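Local coordinates for 3-oxoacyl-[acyl-carrier-protein] synthase 3 (Micrococcus luteus NCTC 2665, PDB 4EWP) that probably catalyses the first condensation step of fatty acid synthesis, extending an acyl-CoA primer with two carbons from malonyl-ACP, at residues A[124-129]-A[145-150]; A[310-315]-A[331-336]; A[87-92]-A[99-104]. All coordinates share one frame; numbering follows the deposited sequence.

Contact 1 of 3, residues A[124-129]-A[145-150]; sequences AGYCYG and VLVVGV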
# COMPACT_ATOMS: atom_id res chain seq x y z
N ALA A 124 -4.84 2.00 -11.12
CA ALA A 124 -3.91 3.11 -11.25
C ALA A 124 -2.61 2.78 -10.52
O ALA A 124 -1.69 3.59 -10.48
CB ALA A 124 -4.51 4.41 -10.74
N GLY A 125 -2.55 1.58 -9.94
CA GLY A 125 -1.47 1.20 -9.04
C GLY A 125 -0.05 1.30 -9.60
O GLY A 125 0.88 1.70 -8.89
N TYR A 126 0.13 0.92 -10.86
CA TYR A 126 1.45 1.04 -11.46
C TYR A 126 1.85 2.50 -11.64
O TYR A 126 2.99 2.86 -11.34
CB TYR A 126 1.51 0.28 -12.78
CG TYR A 126 2.59 0.76 -13.71
CD1 TYR A 126 2.32 1.72 -14.67
CD2 TYR A 126 3.87 0.24 -13.64
CE1 TYR A 126 3.29 2.15 -15.54
CE2 TYR A 126 4.86 0.66 -14.50
CZ TYR A 126 4.55 1.61 -15.46
OH TYR A 126 5.51 2.07 -16.33
N CYS A 127 0.93 3.35 -12.09
CA CYS A 127 1.23 4.78 -12.23
C CYS A 127 1.46 5.47 -10.88
O CYS A 127 2.25 6.42 -10.80
CB CYS A 127 0.14 5.50 -13.04
SG CYS A 127 0.22 5.15 -14.82
N TYR A 128 0.78 5.01 -9.84
CA TYR A 128 1.03 5.48 -8.47
C TYR A 128 2.43 5.02 -8.06
O TYR A 128 3.18 5.76 -7.46
CB TYR A 128 -0.02 4.94 -7.47
CG TYR A 128 -1.19 5.86 -7.17
CD1 TYR A 128 -2.08 6.24 -8.18
CD2 TYR A 128 -1.41 6.35 -5.88
CE1 TYR A 128 -3.16 7.10 -7.92
CE2 TYR A 128 -2.48 7.20 -5.60
CZ TYR A 128 -3.36 7.57 -6.62
OH TYR A 128 -4.41 8.42 -6.33
N GLY A 129 2.76 3.77 -8.41
CA GLY A 129 4.08 3.23 -8.13
C GLY A 129 5.17 4.07 -8.78
O GLY A 129 6.19 4.36 -8.18
N VAL A 145 14.75 1.81 -8.05
CA VAL A 145 13.49 1.41 -7.44
C VAL A 145 12.80 0.44 -8.37
O VAL A 145 12.65 0.71 -9.58
CB VAL A 145 12.57 2.64 -7.17
CG1 VAL A 145 11.22 2.23 -6.52
CG2 VAL A 145 13.29 3.64 -6.29
N LEU A 146 12.40 -0.70 -7.82
CA LEU A 146 11.63 -1.66 -8.58
C LEU A 146 10.15 -1.40 -8.37
O LEU A 146 9.72 -1.26 -7.23
CB LEU A 146 11.97 -3.08 -8.13
CG LEU A 146 11.10 -4.18 -8.72
CD1 LEU A 146 11.40 -4.40 -10.22
CD2 LEU A 146 11.30 -5.46 -7.94
N VAL A 147 9.37 -1.31 -9.45
CA VAL A 147 7.91 -1.16 -9.34
C VAL A 147 7.24 -2.32 -10.06
O VAL A 147 7.52 -2.60 -11.23
CB VAL A 147 7.42 0.17 -9.96
CG1 VAL A 147 5.90 0.28 -9.83
CG2 VAL A 147 8.10 1.35 -9.30
N VAL A 148 6.35 -3.02 -9.36
CA VAL A 148 5.66 -4.16 -9.93
C VAL A 148 4.16 -3.95 -9.83
O VAL A 148 3.63 -3.80 -8.74
CB VAL A 148 6.04 -5.47 -9.22
CG1 VAL A 148 5.33 -6.63 -9.88
CG2 VAL A 148 7.53 -5.70 -9.31
N GLY A 149 3.48 -3.95 -10.97
CA GLY A 149 2.03 -3.97 -10.97
C GLY A 149 1.67 -5.43 -11.19
O GLY A 149 2.13 -6.02 -12.16
N VAL A 150 0.88 -6.01 -10.29
CA VAL A 150 0.65 -7.46 -10.34
C VAL A 150 -0.69 -7.83 -9.71
O VAL A 150 -1.07 -7.28 -8.69
CB VAL A 150 1.82 -8.26 -9.69
CG1 VAL A 150 2.15 -7.73 -8.29
CG2 VAL A 150 1.52 -9.76 -9.64
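V147 points its two methyls at the backbone of G129, CG1 nearest its CA and CG2 nearest its O. The contact belongs to the thiolase fold. It sets the first turn of the buried helix 125-138 on strand 144-152 of a five-stranded mixed sheet. The helix is the crossover between strand 116-120 and strand 144-152, which run in the same direction with strand 86-90 between them. The predicted active-site cysteine, C123, lies just before this helix.

V147 has CG1 anti to its backbone N (chi1 180°). This rotamer puts CG1 3.9 Å from G129 CA and turns CG2 to the carbonyl of the same residue. G129 lets the valine come this near. A side-chain carbon on it would fall only 2.6 Å from V147 CG1. Two residues further along the strand, G149 CA lies 5.1 Å from Y126 CA. A side chain on G149 would likewise press on Y126 CB. Two glycines, one from each segment, thus leave room for helix and strand to lie close.

The Y126 ring has its CD2 4.3 Å from V147 CG1, and the methyl meets the ring obliquely. The same methyl is also 4.2 Å from Y126 O. With chi1 at 157° the ring leans away from the strand, and it packs on V175 of strand 170-180 and on I312 and P313 of helix 311-322. Its hydroxyl is buried and is satisfied by a hydrogen bond with Q333 OE1. The tyrosine therefore packs on this sheet and is tied to the other one. V147 also reaches A133, one turn further along the helix. The nearest approach of the valine is that of CG2 to G129 O, 3.7 Å.

Contact 2 of 3, residues A[310-315]-A[331-336]; sequences ASIPLA and ALQIGF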
# COMPACT_ATOMS: atom_id res chain seq x y z
N ALA A 310 -1.07 -4.48 -13.57
CA ALA A 310 -0.13 -5.10 -14.48
C ALA A 310 -0.28 -4.52 -15.89
O ALA A 310 0.64 -4.62 -16.71
CB ALA A 310 -0.37 -6.60 -14.53
N SER A 311 -1.43 -3.92 -16.18
CA SER A 311 -1.80 -3.71 -17.58
C SER A 311 -0.81 -2.83 -18.37
O SER A 311 -0.42 -3.18 -19.49
CB SER A 311 -3.23 -3.21 -17.73
OG SER A 311 -3.31 -1.80 -17.67
N ILE A 312 -0.40 -1.71 -17.80
CA ILE A 312 0.43 -0.78 -18.56
C ILE A 312 1.85 -1.30 -18.83
O ILE A 312 2.31 -1.26 -19.97
CB ILE A 312 0.47 0.60 -17.90
CG1 ILE A 312 -0.90 1.28 -18.07
CG2 ILE A 312 1.58 1.46 -18.51
CD1 ILE A 312 -1.06 2.57 -17.26
N PRO A 313 2.55 -1.78 -17.78
CA PRO A 313 3.89 -2.30 -18.09
C PRO A 313 3.84 -3.52 -19.01
O PRO A 313 4.73 -3.66 -19.86
CB PRO A 313 4.48 -2.66 -16.71
CG PRO A 313 3.27 -2.76 -15.77
CD PRO A 313 2.23 -1.83 -16.34
N LEU A 314 2.82 -4.37 -18.88
CA LEU A 314 2.67 -5.49 -19.81
C LEU A 314 2.53 -5.00 -21.25
O LEU A 314 3.17 -5.53 -22.16
CB LEU A 314 1.47 -6.38 -19.44
CG LEU A 314 1.64 -7.41 -18.31
CD1 LEU A 314 0.33 -8.15 -18.09
CD2 LEU A 314 2.77 -8.40 -18.65
N ALA A 315 1.71 -3.96 -21.45
CA ALA A 315 1.47 -3.42 -22.79
C ALA A 315 2.72 -2.73 -23.31
O ALA A 315 3.04 -2.79 -24.49
CB ALA A 315 0.30 -2.46 -22.77
N ALA A 331 6.39 8.05 -24.26
CA ALA A 331 5.12 7.36 -24.10
C ALA A 331 4.29 8.02 -23.01
O ALA A 331 4.78 8.31 -21.92
CB ALA A 331 5.36 5.89 -23.76
N LEU A 332 3.02 8.26 -23.31
CA LEU A 332 2.07 8.71 -22.30
C LEU A 332 1.45 7.47 -21.67
O LEU A 332 0.89 6.62 -22.38
CB LEU A 332 0.96 9.57 -22.94
CG LEU A 332 -0.24 10.00 -22.10
CD1 LEU A 332 0.20 10.89 -20.95
CD2 LEU A 332 -1.23 10.73 -22.97
N GLN A 333 1.58 7.34 -20.36
CA GLN A 333 0.94 6.23 -19.66
C GLN A 333 -0.03 6.80 -18.66
O GLN A 333 0.27 7.80 -18.00
CB GLN A 333 1.97 5.34 -18.95
CG GLN A 333 2.93 6.12 -18.11
CD GLN A 333 3.97 5.22 -17.50
OE1 GLN A 333 4.45 4.27 -18.14
NE2 GLN A 333 4.33 5.50 -16.24
N ILE A 334 -1.19 6.18 -18.57
CA ILE A 334 -2.23 6.71 -17.71
C ILE A 334 -3.10 5.56 -17.25
O ILE A 334 -3.67 4.83 -18.07
CB ILE A 334 -3.07 7.77 -18.44
CG1 ILE A 334 -4.20 8.27 -17.54
CG2 ILE A 334 -3.65 7.21 -19.75
CD1 ILE A 334 -4.87 9.53 -18.07
N GLY A 335 -3.16 5.37 -15.93
CA GLY A 335 -3.97 4.31 -15.33
C GLY A 335 -5.08 4.89 -14.47
O GLY A 335 -4.97 6.01 -13.99
N PHE A 336 -6.14 4.10 -14.28
CA PHE A 336 -7.36 4.57 -13.64
C PHE A 336 -8.17 3.39 -13.14
O PHE A 336 -8.39 2.42 -13.87
CB PHE A 336 -8.18 5.43 -14.62
CG PHE A 336 -8.25 4.88 -16.04
CD1 PHE A 336 -9.32 4.09 -16.44
CD2 PHE A 336 -7.26 5.18 -16.96
CE1 PHE A 336 -9.39 3.58 -17.73
CE2 PHE A 336 -7.31 4.68 -18.26
CZ PHE A 336 -8.39 3.88 -18.64
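I312 lies against Q333 and the I334-G335 peptide. Here the thiolase fold packs helix 311-322 on strand 330-337 of its second five-stranded sheet. The helix is the crossover from strand 296-297 to strand 330-337, with strand 269-274 between these two. The helix and strand segments run nearly antiparallel, at 150°, with axes 9.5 Å apart.

The polar links lead outward. Q333 has its CG between backbone N and carbonyl carbon (chi1 50°), with the chain extended beyond. Its buried amide is held at both ends: NE2 bonds to Q345 OE1, and OE1 is satisfied by Y126 OH. S311 OG, beside I312 in the chain, is hydrogen-bonded with H275 ND1 and with Q276 N. H275 is a predicted active-site residue, and F336 meets its ring edge-to-face. S311 and F336 thus act as second-shell neighbours of the histidine.

The van der Waals contacts all come from I312. Its CG2 sits 3.9 Å from Q333 CB, and the two side chains cross at about a right angle. The same methyl packs 4.0 Å from Q333 OE1. CG2 is anti to the backbone N, while the other branch is extended (chi2 170°) and carries CD1 onto the strand. CD1 rests 3.5 Å from I334 O and close to the carbonyl carbon, although the I334 side chain points away towards V254. A side chain on G335 would probably crowd CD1. I312 also touches C127 and I273. Cutting I312 back to an alanine would probably open a gap over the I334-G335 peptide and take away part of the cover on Q333 CB. On the far side of that peptide bond, I312 CD1 lies 3.7 Å from G335 N.

Contact 3 of 3, residues A[87-92]-A[99-104]; sequences VIVSTV and PSAAAL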
# COMPACT_ATOMS: atom_id res chain seq x y z
N VAL A 87 11.50 -1.58 -3.21
CA VAL A 87 10.66 -2.51 -3.95
C VAL A 87 9.22 -2.11 -3.69
O VAL A 87 8.78 -2.13 -2.55
CB VAL A 87 10.84 -3.98 -3.46
CG1 VAL A 87 9.85 -4.89 -4.13
CG2 VAL A 87 12.27 -4.47 -3.70
N ILE A 88 8.50 -1.71 -4.73
CA ILE A 88 7.11 -1.30 -4.58
C ILE A 88 6.23 -2.25 -5.36
O ILE A 88 6.40 -2.44 -6.57
CB ILE A 88 6.87 0.14 -5.11
CG1 ILE A 88 7.79 1.13 -4.42
CG2 ILE A 88 5.42 0.54 -4.90
CD1 ILE A 88 7.64 2.56 -4.92
N VAL A 89 5.30 -2.89 -4.66
CA VAL A 89 4.42 -3.84 -5.32
C VAL A 89 3.00 -3.32 -5.27
O VAL A 89 2.42 -3.10 -4.20
CB VAL A 89 4.49 -5.23 -4.68
CG1 VAL A 89 3.33 -6.08 -5.19
CG2 VAL A 89 5.85 -5.88 -4.94
N SER A 90 2.43 -3.09 -6.45
CA SER A 90 1.10 -2.56 -6.51
C SER A 90 0.12 -3.66 -6.86
O SER A 90 0.11 -4.16 -7.98
CB SER A 90 1.06 -1.43 -7.53
OG SER A 90 -0.28 -1.12 -7.82
N THR A 91 -0.70 -4.06 -5.89
CA THR A 91 -1.60 -5.19 -6.04
C THR A 91 -2.74 -5.11 -5.03
O THR A 91 -2.57 -4.55 -3.95
CB THR A 91 -0.87 -6.52 -5.78
OG1 THR A 91 -1.77 -7.62 -5.96
CG2 THR A 91 -0.36 -6.58 -4.35
N VAL A 92 -3.90 -5.68 -5.37
CA VAL A 92 -5.00 -5.78 -4.42
C VAL A 92 -5.46 -7.21 -4.25
O VAL A 92 -6.51 -7.46 -3.66
CB VAL A 92 -6.23 -4.94 -4.86
CG1 VAL A 92 -5.89 -3.46 -4.92
CG2 VAL A 92 -6.79 -5.44 -6.21
N PRO A 99 2.00 -10.12 6.29
CA PRO A 99 2.80 -9.01 5.76
C PRO A 99 2.62 -8.85 4.25
O PRO A 99 1.85 -9.57 3.64
CB PRO A 99 4.24 -9.42 6.07
CG PRO A 99 4.18 -10.84 6.68
CD PRO A 99 2.79 -11.34 6.52
N SER A 100 3.34 -7.90 3.65
CA SER A 100 3.15 -7.59 2.25
C SER A 100 3.74 -8.64 1.32
O SER A 100 4.54 -9.48 1.72
CB SER A 100 3.80 -6.25 1.95
OG SER A 100 5.20 -6.36 2.10
N ALA A 101 3.34 -8.58 0.06
CA ALA A 101 3.89 -9.42 -0.98
C ALA A 101 5.29 -8.92 -1.32
O ALA A 101 6.20 -9.70 -1.64
CB ALA A 101 3.00 -9.34 -2.20
N ALA A 102 5.45 -7.60 -1.25
CA ALA A 102 6.68 -6.94 -1.61
C ALA A 102 7.85 -7.53 -0.84
O ALA A 102 8.97 -7.65 -1.37
CB ALA A 102 6.57 -5.43 -1.35
N ALA A 103 7.61 -7.87 0.42
CA ALA A 103 8.68 -8.35 1.29
C ALA A 103 9.14 -9.72 0.82
O ALA A 103 10.34 -10.01 0.85
CB ALA A 103 8.23 -8.39 2.77
N LEU A 104 8.20 -10.55 0.37
CA LEU A 104 8.56 -11.83 -0.26
C LEU A 104 9.32 -11.61 -1.57
O LEU A 104 10.34 -12.26 -1.81
CB LEU A 104 7.32 -12.68 -0.56
CG LEU A 104 6.65 -13.44 0.58
CD1 LEU A 104 5.34 -14.06 0.11
CD2 LEU A 104 7.58 -14.52 1.15
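T91 OG1 is gripped by three groups, in hydrogen bonds with V150 O, E151 OE1 and T93 N. The single hydroxyl proton can fully serve only one of the first two. They hold the chain just past the end of strand 86-90. A second set of polar bonds starts the helix. S100 is its N-cap, and its OG accepts from A103 N at 3.3 Å, with an N-H...O angle of 143°. D118 receives the two amides before A103, A101 N on OD2 and A102 N on OD1.

The packing is between small apolar groups. V89 CG2 lies 3.6 Å from A102 CA and 3.7 Å from A102 CB, so the valine sits directly on the helix backbone. This methyl is anti to the carbonyl carbon of V89. Its sister CG1 turns instead to A101, 4.4 Å from CB. V87 CG1 flanks A102 from further back along the strand, 4.3 Å from its CB. The second subunit reaches the helix start: its W197 NE1 bonds to S100 O.

The short alanine side chains let the helix lie close to the sheet. This is the packing of a beta-alpha-beta crossover, here made of strand 86-90, helix 101-108 and strand 116-120.

Contacts 1 and 3 share one sheet. Strands 144-152 and 86-90 are parallel neighbours in it, joined by backbone bonds such as V148 O to S90 N at 2.7 Å and L146 O to I88 N at 2.8 Å. Contact 2 belongs to the other sheet, but its centre is only about 10 Å from that of contact 1. The two meet at Y126, whose OH lies 3.0 Å from Q333 OE1 and whose CE1 is 3.5 Å from I312 CG2. Contacts 2 and 3 do not touch; their centres are about 19 Å apart. Contact 2 comes nearest the predicted active site: between nearest atoms, G335 is about 4 Å from the H275 side chain and about 6 Å from that of C123.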